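Long-range contact in alanine racemase (Oenococcus oeni PSU-1, PDB 3HUR), which belongs to the alanine racemase family, pairing an N-terminal domain of TIM-barrel type with a C-terminal domain rich in beta strands: residues S252-A258 and I331-L337. Coordinates in Å, arbitrary orientation, origin at the centre of the assembly. Numbering follows the deposited sequence.
Sequences SVCSEIA and IGTRVTL
Five backbone hydrogen bonds join these antiparallel segments of the C-terminal domain. Ser255 and Val335 form the central hydrogen-bonded pair: Ser255 N to Val335 O is 2.8 Å, Val335 N to Ser255 O 2.7 Å. Leu337 N reaches Val253 O (2.9 Å), and Ile257 N reaches Thr333 O (3.1 Å). Because Ile257 O accepts from Gly332 N (2.9 Å), Gly332 and Thr333 form a G1 beta bulge opposite Ile257. Gly332, in position 1, has phi/psi 95/-6, where a CB would jam against the preceding carbonyl. Cys254-Thr336 and Glu256-Arg334 are non-hydrogen-bonded pairs, each with CA atoms 4.4 Å apart; the strand axes lie at 146°.

These four side chains share a mixed face, Arg334 exposed, Cys254 buried beside Trp11. Cys254 in m puts SG 3.9 Å from Thr336 OG1; Glu256 in p brings OE1 3.4 Å from Gly332 CA. The other face carries Ser255, whose OG bonds to Pro9 O, and Val335, beta-branched and suited to buried strands. Val335 CG2 packs 4.3 Å from Ile257 CG1, and Val253 CG1 lies 4.3 Å from Leu337 CD1. Strands 10-15 and 302-305 continue the sheet outward. Main-chain bonds suit almost any sequence; the bulge glycine and apolar pairs favour this register.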
loop_
_atom_site.group_PDB
_atom_site.type_symbol
_atom_site.label_atom_id
_atom_site.label_comp_id
_atom_site.label_asym_id
_atom_site.label_seq_id
_atom_site.Cartn_x
_atom_site.Cartn_y
_atom_site.Cartn_z
ATOM N N SER A 252 -17.989 15.988 -3.691
ATOM C CA SER A 252 -17.324 16.190 -2.425
ATOM C C SER A 252 -17.285 14.851 -1.713
ATOM O O SER A 252 -18.150 13.978 -1.944
ATOM C CB SER A 252 -18.155 17.079 -1.556
ATOM O OG SER A 252 -18.174 18.411 -2.014
ATOM N N VAL A 253 -16.287 14.681 -0.848
ATOM C CA VAL A 253 -16.296 13.583 0.080
ATOM C C VAL A 253 -16.748 14.228 1.398
ATOM O O VAL A 253 -16.236 15.281 1.806
ATOM C CB VAL A 253 -14.954 12.868 0.199
ATOM C CG1 VAL A 253 -15.052 11.736 1.256
ATOM C CG2 VAL A 253 -14.518 12.299 -1.130
ATOM N N CYS A 254 -17.740 13.608 2.026
ATOM C CA CYS A 254 -18.321 14.121 3.221
ATOM C C CYS A 254 -18.333 13.083 4.306
ATOM O O CYS A 254 -18.270 11.877 4.050
ATOM C CB CYS A 254 -19.785 14.471 2.963
ATOM S SG CYS A 254 -20.056 15.713 1.776
ATOM N N SER A 255 -18.518 13.579 5.519
ATOM C CA SER A 255 -18.766 12.756 6.662
ATOM C C SER A 255 -19.696 13.543 7.606
ATOM O O SER A 255 -20.349 14.498 7.176
ATOM C CB SER A 255 -17.447 12.395 7.329
ATOM O OG SER A 255 -17.650 11.553 8.454
ATOM N N GLU A 256 -19.756 13.135 8.874
ATOM C CA GLU A 256 -20.613 13.787 9.853
ATOM C C GLU A 256 -20.024 13.663 11.243
ATOM O O GLU A 256 -19.218 12.800 11.476
ATOM C CB GLU A 256 -22.022 13.181 9.817
ATOM C CG GLU A 256 -22.091 11.743 10.312
ATOM C CD GLU A 256 -23.448 11.105 10.093
ATOM O OE1 GLU A 256 -24.432 11.595 10.649
ATOM O OE2 GLU A 256 -23.537 10.095 9.372
ATOM N N ILE A 257 -20.444 14.520 12.162
ATOM C CA ILE A 257 -19.959 14.498 13.529
ATOM C C ILE A 257 -20.609 13.299 14.228
ATOM O O ILE A 257 -21.827 13.238 14.284
ATOM C CB ILE A 257 -20.381 15.785 14.284
ATOM C CG1 ILE A 257 -19.710 17.016 13.705
ATOM C CG2 ILE A 257 -20.057 15.688 15.783
ATOM C CD1 ILE A 257 -20.008 18.314 14.462
ATOM N N ALA A 258 -19.781 12.389 14.757
ATOM C CA ALA A 258 -20.210 11.208 15.519
ATOM C C ALA A 258 -20.168 11.408 17.041
ATOM O O ALA A 258 -20.831 10.690 17.780
ATOM C CB ALA A 258 -19.358 9.957 15.132
ATOM N N ILE A 331 -24.728 16.175 16.932
ATOM C CA ILE A 331 -24.208 15.042 16.218
ATOM C C ILE A 331 -25.024 14.935 14.950
ATOM O O ILE A 331 -26.167 15.351 14.907
ATOM C CB ILE A 331 -24.195 13.731 17.079
ATOM C CG1 ILE A 331 -25.596 13.234 17.350
ATOM C CG2 ILE A 331 -23.403 13.914 18.402
ATOM C CD1 ILE A 331 -25.930 12.025 16.537
ATOM N N GLY A 332 -24.420 14.425 13.896
ATOM C CA GLY A 332 -25.151 14.284 12.631
ATOM C C GLY A 332 -24.942 15.449 11.686
ATOM O O GLY A 332 -25.383 15.394 10.565
ATOM N N THR A 333 -24.253 16.488 12.155
ATOM C CA THR A 333 -23.909 17.642 11.359
ATOM C C THR A 333 -22.906 17.286 10.281
ATOM O O THR A 333 -21.883 16.709 10.576
ATOM C CB THR A 333 -23.291 18.727 12.253
ATOM O OG1 THR A 333 -24.290 19.188 13.176
ATOM C CG2 THR A 333 -22.772 19.894 11.442
ATOM N N ARG A 334 -23.197 17.688 9.040
ATOM C CA ARG A 334 -22.400 17.331 7.884
ATOM C C ARG A 334 -21.035 17.931 7.924
ATOM O O ARG A 334 -20.891 19.050 8.356
ATOM C CB ARG A 334 -23.067 17.814 6.606
ATOM C CG ARG A 334 -22.336 17.350 5.337
ATOM C CD ARG A 334 -23.179 17.583 4.112
ATOM N NE ARG A 334 -22.872 18.891 3.558
ATOM C CZ ARG A 334 -23.429 19.414 2.477
ATOM N NH1 ARG A 334 -24.385 18.772 1.805
ATOM N NH2 ARG A 334 -23.024 20.615 2.075
ATOM N N VAL A 335 -20.048 17.176 7.448
ATOM C CA VAL A 335 -18.683 17.663 7.307
ATOM C C VAL A 335 -18.204 17.412 5.883
ATOM O O VAL A 335 -18.538 16.396 5.279
ATOM C CB VAL A 335 -17.769 16.942 8.258
ATOM C CG1 VAL A 335 -16.371 17.368 8.043
ATOM C CG2 VAL A 335 -18.217 17.191 9.717
ATOM N N THR A 336 -17.470 18.367 5.323
ATOM C CA THR A 336 -16.958 18.240 3.961
ATOM C C THR A 336 -15.432 18.286 3.990
ATOM O O THR A 336 -14.832 19.132 4.632
ATOM C CB THR A 336 -17.494 19.327 3.019
ATOM O OG1 THR A 336 -18.917 19.269 3.000
ATOM C CG2 THR A 336 -16.998 19.103 1.605
ATOM N N LEU A 337 -14.819 17.339 3.304
ATOM C CA LEU A 337 -13.390 17.254 3.254
ATOM C C LEU A 337 -12.874 18.184 2.180
ATOM O O LEU A 337 -13.592 18.495 1.243
ATOM C CB LEU A 337 -12.977 15.801 3.015
ATOM C CG LEU A 337 -12.874 15.170 4.407
ATOM C CD1 LEU A 337 -13.883 14.111 4.616
ATOM C CD2 LEU A 337 -11.428 14.715 4.674
#